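Side-chain contact in quinone oxidoreductase (Escherichia coli, PDB 1QOR), which catalyses the NADPH-dependent one-electron reduction of quinones to semiquinones, as a homodimeric member of the zinc-containing alcohol dehydrogenase family: residues 127-132 and 277-282. Residues are numbered along the deposited sequence; the frame is centred on the assembly and turned at random.
Sequences TVYYLL and TEASNE. With NDP (NADPH dihydro-nicotinamide-adenine-dinucleotide phosphate), chain D.
A first torsion of 172° sets CG of Tyr129 opposite the backbone nitrogen and beside the carbonyl carbon, which carries the ring from helix 115-135 across to Ala279 and Glu282 of helix 273-288. This is helix-helix packing in a medium-chain dehydrogenase/reductase fold, and it illustrates how one large aromatic residue can bridge two helices where the partner presents a small one. The CA of Ala279 sits over one face of the ring in a CH-pi contact, 4.2 Å from the Tyr129 ring centroid and displaced toward the rim. Its methyl reaches the same side of the ring, Ala279 CB lying 3.5 Å from Tyr129 CD2. One helical turn on, the bent side chain of Glu282 brings its CG within 3.8 Å of Tyr129 CE1, an aliphatic touch at an oblique approach. No hydrogen bond joins the two segments. Trimmed to an alanine, Tyr129 would lose its ring, which is likely to leave Ala279 and the methylenes of Glu282 without their aromatic partner and open a gap between the helices. The neighbouring residue on the helix turns to the cofactor instead: the ring of Tyr130, stacked with Tyr269, extends to the nicotinamide. Thr127, one turn earlier, brings OG1 to 3.2 Å from C4N of NADPH. Tyr130 OH donates a hydrogen bond of 2.6 Å to carboxamide O7N of NADPH, an oxygen at the Tyr130 ring's edge, in its plane.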
loop_
_atom_site.group_PDB
_atom_site.type_symbol
_atom_site.label_atom_id
_atom_site.label_comp_id
_atom_site.label_asym_id
_atom_site.label_seq_id
_atom_site.Cartn_x
_atom_site.Cartn_y
_atom_site.Cartn_z
ATOM N N THR A 127 -14.147 12.492 5.998
ATOM C CA THR A 127 -13.588 11.414 5.201
ATOM C C THR A 127 -13.124 11.951 3.825
ATOM O O THR A 127 -11.991 11.718 3.392
ATOM C CB THR A 127 -14.633 10.349 4.961
ATOM O OG1 THR A 127 -15.098 9.894 6.229
ATOM C CG2 THR A 127 -14.050 9.176 4.194
ATOM N N VAL A 128 -13.973 12.747 3.171
ATOM C CA VAL A 128 -13.588 13.262 1.861
ATOM C C VAL A 128 -12.372 14.152 2.015
ATOM O O VAL A 128 -11.445 14.104 1.205
ATOM C CB VAL A 128 -14.758 13.986 1.146
ATOM C CG1 VAL A 128 -14.242 14.822 -0.024
ATOM C CG2 VAL A 128 -15.764 12.956 0.671
ATOM N N TYR A 129 -12.342 14.926 3.088
ATOM C CA TYR A 129 -11.210 15.792 3.294
ATOM C C TYR A 129 -9.884 15.015 3.427
ATOM O O TYR A 129 -8.906 15.344 2.724
ATOM C CB TYR A 129 -11.435 16.687 4.523
ATOM C CG TYR A 129 -10.213 17.493 4.925
ATOM C CD1 TYR A 129 -9.846 18.639 4.227
ATOM C CD2 TYR A 129 -9.418 17.095 6.013
ATOM C CE1 TYR A 129 -8.754 19.369 4.587
ATOM C CE2 TYR A 129 -8.303 17.829 6.397
ATOM C CZ TYR A 129 -7.998 18.963 5.682
ATOM O OH TYR A 129 -6.988 19.765 6.126
ATOM N N TYR A 130 -9.796 14.021 4.321
ATOM C CA TYR A 130 -8.486 13.357 4.448
ATOM C C TYR A 130 -8.165 12.540 3.196
ATOM O O TYR A 130 -7.021 12.493 2.747
ATOM C CB TYR A 130 -8.328 12.536 5.751
ATOM C CG TYR A 130 -8.883 11.126 5.696
ATOM C CD1 TYR A 130 -8.232 10.112 4.992
ATOM C CD2 TYR A 130 -10.050 10.797 6.384
ATOM C CE1 TYR A 130 -8.755 8.782 4.990
ATOM C CE2 TYR A 130 -10.565 9.506 6.378
ATOM C CZ TYR A 130 -9.922 8.495 5.689
ATOM O OH TYR A 130 -10.472 7.202 5.722
ATOM N N LEU A 131 -9.171 11.915 2.612
ATOM C CA LEU A 131 -8.945 11.166 1.385
ATOM C C LEU A 131 -8.313 11.973 0.222
ATOM O O LEU A 131 -7.332 11.538 -0.362
ATOM C CB LEU A 131 -10.259 10.579 0.904
ATOM C CG LEU A 131 -10.811 9.350 1.619
ATOM C CD1 LEU A 131 -12.124 8.948 0.951
ATOM C CD2 LEU A 131 -9.806 8.212 1.552
ATOM N N LEU A 132 -8.833 13.167 -0.068
ATOM C CA LEU A 132 -8.378 14.000 -1.200
ATOM C C LEU A 132 -7.234 14.955 -0.908
ATOM O O LEU A 132 -6.613 15.523 -1.842
ATOM C CB LEU A 132 -9.555 14.819 -1.734
ATOM C CG LEU A 132 -10.805 14.045 -2.168
ATOM C CD1 LEU A 132 -11.783 14.969 -2.886
ATOM C CD2 LEU A 132 -10.409 12.946 -3.104
ATOM N N THR A 277 -10.243 20.122 14.285
ATOM C CA THR A 277 -10.431 21.552 14.097
ATOM C C THR A 277 -10.019 22.073 12.712
ATOM O O THR A 277 -10.782 22.800 12.066
ATOM C CB THR A 277 -9.691 22.321 15.192
ATOM O OG1 THR A 277 -10.396 22.185 16.431
ATOM C CG2 THR A 277 -9.620 23.775 14.847
ATOM N N GLU A 278 -8.816 21.737 12.267
ATOM C CA GLU A 278 -8.367 22.160 10.945
ATOM C C GLU A 278 -9.303 21.613 9.841
ATOM O O GLU A 278 -9.748 22.370 8.941
ATOM C CB GLU A 278 -6.944 21.690 10.684
ATOM N N ALA A 279 -9.660 20.330 9.948
ATOM C CA ALA A 279 -10.539 19.712 8.971
ATOM C C ALA A 279 -11.961 20.288 8.986
ATOM O O ALA A 279 -12.556 20.441 7.921
ATOM C CB ALA A 279 -10.571 18.208 9.165
ATOM N N SER A 280 -12.507 20.576 10.175
ATOM C CA SER A 280 -13.866 21.132 10.317
ATOM C C SER A 280 -13.916 22.526 9.721
ATOM O O SER A 280 -14.926 22.932 9.137
ATOM C CB SER A 280 -14.269 21.291 11.796
ATOM O OG SER A 280 -14.450 20.056 12.435
ATOM N N ASN A 281 -12.852 23.283 9.955
ATOM C CA ASN A 281 -12.790 24.638 9.445
ATOM C C ASN A 281 -12.897 24.622 7.931
ATOM O O ASN A 281 -13.661 25.396 7.346
ATOM C CB ASN A 281 -11.534 25.353 9.949
ATOM C CG ASN A 281 -11.644 25.707 11.413
ATOM O OD1 ASN A 281 -12.741 25.753 11.970
ATOM N ND2 ASN A 281 -10.525 25.918 12.052
ATOM N N GLU A 282 -12.174 23.714 7.300
ATOM C CA GLU A 282 -12.250 23.591 5.853
ATOM C C GLU A 282 -13.682 23.213 5.426
ATOM O O GLU A 282 -14.333 23.935 4.660
ATOM C CB GLU A 282 -11.286 22.504 5.374
ATOM C CG GLU A 282 -9.880 22.831 5.703
ATOM C CD GLU A 282 -9.434 24.072 4.991
ATOM O OE1 GLU A 282 -9.977 24.330 3.890
ATOM O OE2 GLU A 282 -8.527 24.765 5.516
HETATM P PA NDP D . -23.379 5.146 0.451
HETATM O O1A NDP D . -24.469 6.121 0.710
HETATM O O2A NDP D . -22.313 5.514 -0.517
HETATM O O5B NDP D . -23.958 3.746 0.121
HETATM C C5B NDP D . -23.184 2.695 -0.393
HETATM C C4B NDP D . -23.276 2.717 -1.889
HETATM O O4B NDP D . -22.252 1.804 -2.260
HETATM C C3B NDP D . -24.559 2.167 -2.526
HETATM O O3B NDP D . -25.559 3.218 -2.593
HETATM C C2B NDP D . -24.046 1.548 -3.818
HETATM O O2B NDP D . -24.143 2.525 -4.846
HETATM C C1B NDP D . -22.538 1.156 -3.491
HETATM N N9A NDP D . -22.520 -0.315 -3.539
HETATM C C8A NDP D . -21.882 -1.094 -4.412
HETATM N N7A NDP D . -22.150 -2.380 -4.153
HETATM C C5A NDP D . -22.956 -2.350 -3.115
HETATM C C6A NDP D . -23.523 -3.465 -2.511
HETATM N N6A NDP D . -23.297 -4.706 -2.924
HETATM N N1A NDP D . -24.332 -3.213 -1.481
HETATM C C2A NDP D . -24.596 -1.953 -1.036
HETATM N N3A NDP D . -24.048 -0.889 -1.629
HETATM C C4A NDP D . -23.218 -1.080 -2.695
HETATM O O3 NDP D . -22.684 5.018 1.876
HETATM P PN NDP D . -21.793 5.951 2.789
HETATM O O1N NDP D . -21.579 7.312 2.177
HETATM O O2N NDP D . -22.304 5.857 4.209
HETATM O O5D NDP D . -20.388 5.096 2.711
HETATM C C5D NDP D . -19.698 4.771 1.512
HETATM C C4D NDP D . -18.583 3.815 1.775
HETATM O O4D NDP D . -17.510 4.475 2.484
HETATM C C3D NDP D . -18.992 2.618 2.626
HETATM O O3D NDP D . -18.380 1.427 2.122
HETATM C C2D NDP D . -18.425 3.011 4.008
HETATM O O2D NDP D . -18.219 1.887 4.826
HETATM C C1D NDP D . -17.120 3.672 3.669
HETATM N N1N NDP D . -16.547 4.734 4.540
HETATM C C2N NDP D . -15.224 4.669 4.900
HETATM C C3N NDP D . -14.710 5.673 5.702
HETATM C C7N NDP D . -13.240 5.671 6.100
HETATM O O7N NDP D . -12.764 6.579 6.773
HETATM N N7N NDP D . -12.552 4.638 5.662
HETATM C C4N NDP D . -15.491 6.732 6.135
HETATM C C5N NDP D . -16.838 6.783 5.755
HETATM C C6N NDP D . -17.354 5.771 4.963
HETATM P P2B NDP D . -24.342 2.079 -6.437
HETATM O O1X NDP D . -24.128 3.328 -7.198
HETATM O O2X NDP D . -23.313 1.064 -6.696
HETATM O O3X NDP D . -25.717 1.543 -6.471
#